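Local coordinates for COPII coat assembly protein SEC16 (Saccharomyces cerevisiae, PDB 3MZK), which helps start assembly of the COPII coat for vesicles leaving the endoplasmic reticulum and the selection of their cargo, and also takes part in autophagy, at residues F66-G71 with E337-Y341; T101-L106 with T299-I303; R12-I16 with Y27-P31. All coordinates share one frame; numbering follows the deposited sequence.

Interaction 1: residues F66-G71 with E337-Y341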
loop_
_atom_site.group_PDB
_atom_site.type_symbol
_atom_site.label_atom_id
_atom_site.label_comp_id
_atom_site.label_asym_id
_atom_site.label_seq_id
_atom_site.Cartn_x
_atom_site.Cartn_y
_atom_site.Cartn_z
ATOM N N PHE B 66 0.781 5.170 -45.490
ATOM C CA PHE B 66 1.098 5.455 -44.091
ATOM C C PHE B 66 1.609 6.883 -43.931
ATOM O O PHE B 66 2.511 7.309 -44.654
ATOM C CB PHE B 66 2.134 4.453 -43.573
ATOM C CG PHE B 66 2.366 4.519 -42.090
ATOM C CD1 PHE B 66 1.353 4.202 -41.202
ATOM C CD2 PHE B 66 3.607 4.872 -41.582
ATOM C CE1 PHE B 66 1.567 4.252 -39.829
ATOM C CE2 PHE B 66 3.825 4.922 -40.214
ATOM C CZ PHE B 66 2.802 4.614 -39.338
ATOM N N PRO B 67 1.019 7.631 -42.983
ATOM C CA PRO B 67 1.297 9.051 -42.733
ATOM C C PRO B 67 2.719 9.318 -42.252
ATOM O O PRO B 67 2.921 9.511 -41.056
ATOM C CB PRO B 67 0.302 9.415 -41.624
ATOM C CG PRO B 67 -0.774 8.394 -41.717
ATOM C CD PRO B 67 -0.082 7.135 -42.140
ATOM N N GLY B 68 3.676 9.339 -43.179
ATOM C CA GLY B 68 5.064 9.646 -42.875
ATOM C C GLY B 68 5.556 9.051 -41.571
ATOM O O GLY B 68 4.960 8.105 -41.054
ATOM N N PRO B 69 6.661 9.592 -41.036
ATOM C CA PRO B 69 7.168 9.172 -39.725
ATOM C C PRO B 69 6.308 9.729 -38.599
ATOM O O PRO B 69 6.237 10.947 -38.446
ATOM C CB PRO B 69 8.562 9.810 -39.664
ATOM C CG PRO B 69 8.880 10.225 -41.066
ATOM C CD PRO B 69 7.571 10.533 -41.705
ATOM N N LEU B 70 5.656 8.863 -37.831
ATOM C CA LEU B 70 4.922 9.321 -36.656
ATOM C C LEU B 70 5.923 9.872 -35.655
ATOM O O LEU B 70 7.098 9.508 -35.687
ATOM C CB LEU B 70 4.143 8.173 -36.017
ATOM C CG LEU B 70 3.228 7.372 -36.934
ATOM C CD1 LEU B 70 2.547 6.270 -36.147
ATOM C CD2 LEU B 70 2.207 8.285 -37.578
ATOM N N GLY B 71 5.471 10.740 -34.763
ATOM C CA GLY B 71 6.377 11.328 -33.796
ATOM C C GLY B 71 7.087 12.522 -34.395
ATOM O O GLY B 71 7.371 13.497 -33.701
ATOM N N GLU B 337 5.612 1.088 -34.878
ATOM C CA GLU B 337 5.704 2.546 -34.836
ATOM C C GLU B 337 4.459 3.191 -34.228
ATOM O O GLU B 337 4.553 4.182 -33.506
ATOM C CB GLU B 337 5.996 3.137 -36.215
ATOM C CG GLU B 337 6.178 4.642 -36.171
ATOM C CD GLU B 337 6.806 5.197 -37.429
ATOM O OE1 GLU B 337 7.209 4.398 -38.300
ATOM O OE2 GLU B 337 6.899 6.438 -37.539
ATOM N N ILE B 338 3.296 2.620 -34.522
ATOM C CA ILE B 338 2.047 3.079 -33.923
ATOM C C ILE B 338 2.048 2.864 -32.408
ATOM O O ILE B 338 1.684 3.761 -31.638
ATOM C CB ILE B 338 0.838 2.363 -34.547
ATOM C CG1 ILE B 338 0.673 2.802 -36.006
ATOM C CG2 ILE B 338 -0.427 2.639 -33.737
ATOM C CD1 ILE B 338 -0.415 2.074 -36.763
ATOM N N TYR B 339 2.468 1.675 -31.990
ATOM C CA TYR B 339 2.583 1.352 -30.574
ATOM C C TYR B 339 3.523 2.339 -29.892
ATOM O O TYR B 339 3.296 2.733 -28.749
ATOM C CB TYR B 339 3.089 -0.080 -30.405
ATOM C CG TYR B 339 3.016 -0.625 -29.000
ATOM C CD1 TYR B 339 1.816 -0.625 -28.294
ATOM C CD2 TYR B 339 4.140 -1.174 -28.386
ATOM C CE1 TYR B 339 1.738 -1.135 -27.002
ATOM C CE2 TYR B 339 4.074 -1.689 -27.097
ATOM C CZ TYR B 339 2.869 -1.666 -26.412
ATOM O OH TYR B 339 2.796 -2.172 -25.135
ATOM N N GLU B 340 4.569 2.753 -30.598
ATOM C CA GLU B 340 5.505 3.729 -30.048
ATOM C C GLU B 340 4.839 5.088 -29.896
ATOM O O GLU B 340 4.977 5.751 -28.864
ATOM C CB GLU B 340 6.737 3.857 -30.938
ATOM C CG GLU B 340 7.786 4.813 -30.405
ATOM C CD GLU B 340 8.919 5.031 -31.387
ATOM O OE1 GLU B 340 8.629 5.276 -32.577
ATOM O OE2 GLU B 340 10.097 4.953 -30.974
ATOM N N TYR B 341 4.116 5.503 -30.932
ATOM C CA TYR B 341 3.405 6.772 -30.899
ATOM C C TYR B 341 2.478 6.842 -29.690
ATOM O O TYR B 341 2.379 7.876 -29.039
ATOM C CB TYR B 341 2.613 6.979 -32.190
ATOM C CG TYR B 341 1.913 8.315 -32.273
ATOM C CD1 TYR B 341 2.639 9.489 -32.428
ATOM C CD2 TYR B 341 0.525 8.404 -32.201
ATOM C CE1 TYR B 341 2.006 10.716 -32.506
ATOM C CE2 TYR B 341 -0.119 9.628 -32.282
ATOM C CZ TYR B 341 0.629 10.779 -32.434
ATOM O OH TYR B 341 0.001 12.000 -32.514
#
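The carboxylate of E337 and the side chain of L70 carry this meeting between a loop and buried residues of a helix. E337 reaches out from the helix with its chain extended, CG standing opposite the backbone N (chi1 -176°), and this stretch takes its end to the loop backbone. There OE2 accepts the amide hydrogen of L70, with L70 N 2.7 Å from E337 OE2; the bond is bent, and the donor comes in from the anti side, tilted 29° out of the carboxylate plane. The other oxygen, OE1, is hydrogen-bonded to the hydroxyl of Y378, so both oxygens of a buried acid have partners, which probably holds its rotation. The F66 ring lies beside this group, its plane turned 74° from the carboxylate and F66 CE2 3.9 Å from E337 OE1.

The CB of L70 points toward the helix, and the side chain slants across the aliphatic part of E337. Its CD1 branch does the deeper packing: L70 CD1 stands 3.9 Å from I338 CG1 and 4.0 Å from Y341 CB. A branched apolar side chain suits this spot because it can reach both I338 and Y341, about one turn apart on the helix. I338 CG1 also meets the edge of the F66 ring, near its plane, 4.2 Å from F66 CE1. Farther along, Y341 CD1 comes to 3.9 Å from G71 N. Glycine fits position 71, since at its positive phi a beta-carbon would collide with the carbonyl oxygen of L70.

The loop follows helix 61-65 and is packed among several helices of the alpha-helical, ACE1-type body. Helix 77-94 supplies L80 against L70, M84 against I338 and W83 edge-to-face with F66, while Y378 of helix 372-387 packs on F66 and P69, and L110 of helix 101-111 packs on Y341.

Interaction 2: residues T101-L106 with T299-I303; sequences TIWQLL and TLFII
The hydroxyl of T299 is hydrogen-bonded through OG1 to the carbonyl oxygen of A295, one turn earlier in the same helix; T299 OG1 also packs 3.6 Å from I102 CG1 on the facing helix. The bond to the backbone of its own helix settles a polar group in a buried place, which is why threonine can be accepted here. Its methyl is then left for the interface. With OG1 beside the backbone N (chi1 -55°), CG2 is set to cross the T101 methyl at about a right angle, the CG2 atoms of T101 and T299 3.9 Å apart, and T299 CG2 touches L105 CD2 at 4.1 Å. Replacing T299 by an alanine would probably open a gap beside T101 and L105 and deprive the A295 carbonyl of its side-chain bond.

The CD2 branch of L105 enters between I302 and I303, with L105 CD2 3.7 Å from I303 CG1, while L105 and I302 run past one another in opposite directions. At the flank, I302 CD1 meets I102 CG2 at 4.2 Å. The two helical segments lie nearly parallel, 7° apart, with their axes 10.7 Å from each other, and isoleucine, leucine and threonine side chains meet between them.

W252 of helix 252-261 packs on T299, and W335 of helix 330-344 on I102 and L106. No hydrogen bond crosses between the segments: helix 101-111 and helix 294-303 are joined here by shape and apolar contact, with the two threonine hydroxyls bonded within their own surroundings, T101 to D99 and T299 to A295.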
loop_
_atom_site.group_PDB
_atom_site.type_symbol
_atom_site.label_atom_id
_atom_site.label_comp_id
_atom_site.label_asym_id
_atom_site.label_seq_id
_atom_site.Cartn_x
_atom_site.Cartn_y
_atom_site.Cartn_z
ATOM N N THR B 101 -7.531 -8.466 -34.668
ATOM C CA THR B 101 -7.412 -8.132 -33.255
ATOM C C THR B 101 -6.384 -7.027 -32.991
ATOM O O THR B 101 -6.722 -5.974 -32.446
ATOM C CB THR B 101 -7.045 -9.370 -32.411
ATOM O OG1 THR B 101 -8.070 -10.366 -32.536
ATOM C CG2 THR B 101 -6.882 -8.991 -30.939
ATOM N N ILE B 102 -5.133 -7.276 -33.372
ATOM C CA ILE B 102 -4.047 -6.326 -33.135
ATOM C C ILE B 102 -4.289 -4.982 -33.816
ATOM O O ILE B 102 -4.059 -3.923 -33.229
ATOM C CB ILE B 102 -2.694 -6.893 -33.605
ATOM C CG1 ILE B 102 -2.284 -8.076 -32.730
ATOM C CG2 ILE B 102 -1.618 -5.818 -33.582
ATOM C CD1 ILE B 102 -1.128 -8.860 -33.289
ATOM N N TRP B 103 -4.739 -5.030 -35.064
ATOM C CA TRP B 103 -5.114 -3.820 -35.779
ATOM C C TRP B 103 -6.063 -2.978 -34.930
ATOM O O TRP B 103 -5.791 -1.815 -34.628
ATOM C CB TRP B 103 -5.799 -4.174 -37.101
ATOM C CG TRP B 103 -4.861 -4.458 -38.230
ATOM C CD1 TRP B 103 -4.712 -5.639 -38.899
ATOM C CD2 TRP B 103 -3.945 -3.537 -38.832
ATOM N NE1 TRP B 103 -3.759 -5.509 -39.881
ATOM C CE2 TRP B 103 -3.272 -4.230 -39.859
ATOM C CE3 TRP B 103 -3.629 -2.197 -38.601
ATOM C CZ2 TRP B 103 -2.303 -3.625 -40.652
ATOM C CZ3 TRP B 103 -2.664 -1.599 -39.392
ATOM C CH2 TRP B 103 -2.014 -2.312 -40.406
ATOM N N GLN B 104 -7.176 -3.589 -34.541
ATOM C CA GLN B 104 -8.244 -2.886 -33.847
ATOM C C GLN B 104 -7.860 -2.495 -32.426
ATOM O O GLN B 104 -8.325 -1.475 -31.906
ATOM C CB GLN B 104 -9.516 -3.734 -33.854
ATOM C CG GLN B 104 -10.130 -3.871 -35.239
ATOM C CD GLN B 104 -11.144 -4.990 -35.330
ATOM O OE1 GLN B 104 -11.016 -6.021 -34.669
ATOM N NE2 GLN B 104 -12.160 -4.792 -36.157
ATOM N N LEU B 105 -7.017 -3.306 -31.798
ATOM C CA LEU B 105 -6.544 -3.008 -30.455
ATOM C C LEU B 105 -5.719 -1.728 -30.457
ATOM O O LEU B 105 -5.943 -0.831 -29.639
ATOM C CB LEU B 105 -5.713 -4.165 -29.916
ATOM C CG LEU B 105 -5.040 -3.912 -28.568
ATOM C CD1 LEU B 105 -6.076 -3.533 -27.530
ATOM C CD2 LEU B 105 -4.247 -5.136 -28.123
ATOM N N LEU B 106 -4.771 -1.646 -31.386
ATOM C CA LEU B 106 -3.938 -0.457 -31.528
ATOM C C LEU B 106 -4.765 0.779 -31.882
ATOM O O LEU B 106 -4.457 1.889 -31.443
ATOM C CB LEU B 106 -2.843 -0.690 -32.567
ATOM C CG LEU B 106 -1.678 -1.568 -32.098
ATOM C CD1 LEU B 106 -0.766 -1.919 -33.258
ATOM C CD2 LEU B 106 -0.893 -0.873 -30.994
ATOM N N THR B 299 -0.370 -9.625 -28.407
ATOM C CA THR B 299 -1.657 -9.032 -28.050
ATOM C C THR B 299 -1.692 -8.739 -26.545
ATOM O O THR B 299 -1.977 -7.614 -26.131
ATOM C CB THR B 299 -2.837 -9.945 -28.459
ATOM O OG1 THR B 299 -2.751 -10.244 -29.857
ATOM C CG2 THR B 299 -4.164 -9.272 -28.188
ATOM N N LEU B 300 -1.372 -9.742 -25.731
ATOM C CA LEU B 300 -1.361 -9.560 -24.279
ATOM C C LEU B 300 -0.387 -8.473 -23.838
ATOM O O LEU B 300 -0.716 -7.662 -22.975
ATOM C CB LEU B 300 -1.067 -10.873 -23.544
ATOM C CG LEU B 300 -1.910 -12.080 -23.968
ATOM C CD1 LEU B 300 -1.875 -13.164 -22.904
ATOM C CD2 LEU B 300 -3.343 -11.663 -24.260
ATOM N N PHE B 301 0.803 -8.451 -24.434
ATOM C CA PHE B 301 1.825 -7.461 -24.088
ATOM C C PHE B 301 1.364 -6.045 -24.413
ATOM O O PHE B 301 1.621 -5.107 -23.652
ATOM C CB PHE B 301 3.148 -7.757 -24.809
ATOM C CG PHE B 301 3.812 -9.028 -24.366
ATOM C CD1 PHE B 301 3.610 -9.526 -23.087
ATOM C CD2 PHE B 301 4.634 -9.734 -25.233
ATOM C CE1 PHE B 301 4.226 -10.704 -22.675
ATOM C CE2 PHE B 301 5.253 -10.916 -24.829
ATOM C CZ PHE B 301 5.049 -11.400 -23.548
ATOM N N ILE B 302 0.689 -5.902 -25.550
ATOM C CA ILE B 302 0.113 -4.624 -25.955
ATOM C C ILE B 302 -0.921 -4.129 -24.940
ATOM O O ILE B 302 -0.862 -2.985 -24.475
ATOM C CB ILE B 302 -0.549 -4.734 -27.336
ATOM C CG1 ILE B 302 0.517 -4.941 -28.413
ATOM C CG2 ILE B 302 -1.369 -3.495 -27.638
ATOM C CD1 ILE B 302 -0.027 -5.451 -29.736
ATOM N N ILE B 303 -1.868 -4.996 -24.597
ATOM C CA ILE B 303 -2.875 -4.655 -23.601
ATOM C C ILE B 303 -2.211 -4.274 -22.286
ATOM O O ILE B 303 -2.652 -3.352 -21.604
ATOM C CB ILE B 303 -3.840 -5.821 -23.351
ATOM C CG1 ILE B 303 -4.572 -6.194 -24.638
ATOM C CG2 ILE B 303 -4.841 -5.460 -22.272
ATOM C CD1 ILE B 303 -5.391 -7.455 -24.518
#

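Interaction 3: residues R12-I16 with Y27-P31; sequences RQFPI and YAVPP
I16 and A28 face each other as an antiparallel hydrogen-bonded pair at the open end of a beta-hairpin, strands 16-19 and 24-28. Both backbone groups of each residue are used. I16 N donates to A28 O at 2.9 Å, and the donor lies in the carbonyl plane, on a lone pair. In return A28 N donates to I16 O at 2.8 Å, although the position of I16 O is less certain. A28 O receives a second, weaker contact from the CA-H of P15, with P15 CA 3.1 Å from A28 O.

The pairing then gives way to packing. P15 and P30 have no amide hydrogen to offer, and P30 closes over the facing chain with its ring: P30 CG stands 3.5 Å from Q13 O, and P30 CD lies 3.7 Å from P15 CA. On the far side, the backbone of Y27 is hydrogen-bonded to K49 of strand 48-52, completing a three-stranded sheet. The chain of another protein meets this end of the sheet. R12 NH2 is paired with an acidic side chain of that protein, Q13 OE1 takes a weak hydrogen bond from its backbone, and F14 stacks on one of its aromatic rings. This is consistent with the added propeller blade known from Sec13 complexes of this family.

I16 and A28 send their side chains to the same face. The small A28 leaves room for isoleucine there: with I16 CG1 beside the backbone N (chi1 -57°), I16 CD1 reaches to 4.1 Å from A28 CB.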
loop_
_atom_site.group_PDB
_atom_site.type_symbol
_atom_site.label_atom_id
_atom_site.label_comp_id
_atom_site.label_asym_id
_atom_site.label_seq_id
_atom_site.Cartn_x
_atom_site.Cartn_y
_atom_site.Cartn_z
ATOM N N ARG B 12 24.976 -27.664 -67.675
ATOM C CA ARG B 12 23.536 -27.505 -67.663
ATOM C C ARG B 12 23.244 -26.014 -67.515
ATOM O O ARG B 12 23.983 -25.292 -66.834
ATOM C CB ARG B 12 22.995 -28.293 -66.470
ATOM C CG ARG B 12 21.502 -28.337 -66.293
ATOM C CD ARG B 12 21.175 -29.142 -65.044
ATOM N NE ARG B 12 19.755 -29.097 -64.723
ATOM C CZ ARG B 12 19.213 -29.645 -63.642
ATOM N NH1 ARG B 12 19.974 -30.288 -62.766
ATOM N NH2 ARG B 12 17.907 -29.550 -63.435
ATOM N N GLN B 13 22.191 -25.544 -68.177
ATOM C CA GLN B 13 21.801 -24.139 -68.087
ATOM C C GLN B 13 20.894 -23.942 -66.858
ATOM O O GLN B 13 19.869 -24.610 -66.730
ATOM C CB GLN B 13 21.113 -23.707 -69.395
ATOM C CG GLN B 13 20.797 -22.210 -69.529
ATOM C CD GLN B 13 21.983 -21.352 -69.969
ATOM O OE1 GLN B 13 22.680 -20.779 -69.134
ATOM N NE2 GLN B 13 22.193 -21.234 -71.283
ATOM N N PHE B 14 21.293 -23.047 -65.952
ATOM C CA PHE B 14 20.535 -22.766 -64.720
ATOM C C PHE B 14 19.891 -21.379 -64.709
ATOM O O PHE B 14 20.328 -20.477 -65.420
ATOM C CB PHE B 14 21.443 -22.862 -63.494
ATOM C CG PHE B 14 21.560 -24.238 -62.924
ATOM C CD1 PHE B 14 20.484 -24.836 -62.310
ATOM C CD2 PHE B 14 22.758 -24.919 -62.973
ATOM C CE1 PHE B 14 20.595 -26.103 -61.775
ATOM C CE2 PHE B 14 22.873 -26.179 -62.442
ATOM C CZ PHE B 14 21.791 -26.773 -61.843
ATOM N N PRO B 15 18.860 -21.192 -63.877
ATOM C CA PRO B 15 18.247 -19.866 -63.775
ATOM C C PRO B 15 19.255 -18.839 -63.262
ATOM O O PRO B 15 20.283 -19.207 -62.708
ATOM C CB PRO B 15 17.135 -20.070 -62.735
ATOM C CG PRO B 15 16.899 -21.532 -62.680
ATOM C CD PRO B 15 18.218 -22.169 -62.983
ATOM N N ILE B 16 18.957 -17.562 -63.454
ATOM C CA ILE B 16 19.773 -16.498 -62.901
ATOM C C ILE B 16 18.838 -15.424 -62.375
ATOM O O ILE B 16 17.832 -15.132 -63.008
ATOM C CB ILE B 16 20.693 -15.871 -63.966
ATOM C CG1 ILE B 16 21.590 -16.932 -64.604
ATOM C CG2 ILE B 16 21.550 -14.766 -63.361
ATOM C CD1 ILE B 16 22.217 -16.481 -65.948
ATOM N N TYR B 27 16.989 -11.394 -64.549
ATOM C CA TYR B 27 16.818 -12.835 -64.411
ATOM C C TYR B 27 16.885 -13.560 -65.743
ATOM O O TYR B 27 16.762 -12.954 -66.804
ATOM C CB TYR B 27 15.511 -13.174 -63.691
ATOM C CG TYR B 27 14.277 -12.746 -64.438
ATOM C CD1 TYR B 27 13.659 -13.595 -65.342
ATOM C CD2 TYR B 27 13.737 -11.492 -64.247
ATOM C CE1 TYR B 27 12.530 -13.202 -66.032
ATOM C CE2 TYR B 27 12.613 -11.087 -64.935
ATOM C CZ TYR B 27 12.013 -11.946 -65.822
ATOM O OH TYR B 27 10.890 -11.542 -66.500
ATOM N N ALA B 28 17.101 -14.866 -65.668
ATOM C CA ALA B 28 17.069 -15.733 -66.836
ATOM C C ALA B 28 16.449 -17.046 -66.409
ATOM O O ALA B 28 16.809 -17.610 -65.376
ATOM C CB ALA B 28 18.466 -15.954 -67.390
ATOM N N VAL B 29 15.493 -17.522 -67.187
ATOM C CA VAL B 29 14.815 -18.758 -66.850
ATOM C C VAL B 29 14.873 -19.674 -68.056
ATOM O O VAL B 29 14.304 -19.359 -69.102
ATOM C CB VAL B 29 13.360 -18.507 -66.425
ATOM C CG1 VAL B 29 12.735 -19.795 -65.917
ATOM C CG2 VAL B 29 13.321 -17.439 -65.350
ATOM N N PRO B 30 15.603 -20.791 -67.924
ATOM C CA PRO B 30 15.749 -21.756 -69.015
ATOM C C PRO B 30 14.397 -22.254 -69.496
ATOM O O PRO B 30 13.492 -22.417 -68.679
ATOM C CB PRO B 30 16.564 -22.876 -68.375
ATOM C CG PRO B 30 17.403 -22.144 -67.345
ATOM C CD PRO B 30 16.455 -21.128 -66.773
ATOM N N PRO B 31 14.274 -22.527 -70.806
ATOM C CA PRO B 31 12.965 -22.794 -71.429
ATOM C C PRO B 31 12.509 -24.246 -71.252
ATOM O O PRO B 31 13.329 -25.168 -71.095
ATOM C CB PRO B 31 13.229 -22.523 -72.887
ATOM C CG PRO B 31 14.764 -23.100 -73.092
ATOM C CD PRO B 31 15.411 -22.635 -71.756
#

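In the fold
Along the chain interaction 3 comes first and is complete before the others begin; interaction 2 is nested within the long loop that interaction 1 closes. Interactions 1 and 2 belong to one helical body, their centres about 16 Å apart. They touch directly, because helix 330-344 packs on helix 101-111 and lies beside helix 294-303, its predecessor in the chain. Both tie early helical or loop segments to residues some two hundred or more positions later. Interaction 3 stands apart, its centre about 43 and 45 Å from those of interactions 1 and 2, in the small sheet that meets another protein's chain. It touches neither, its nearest atoms about 28 Å from interaction 1.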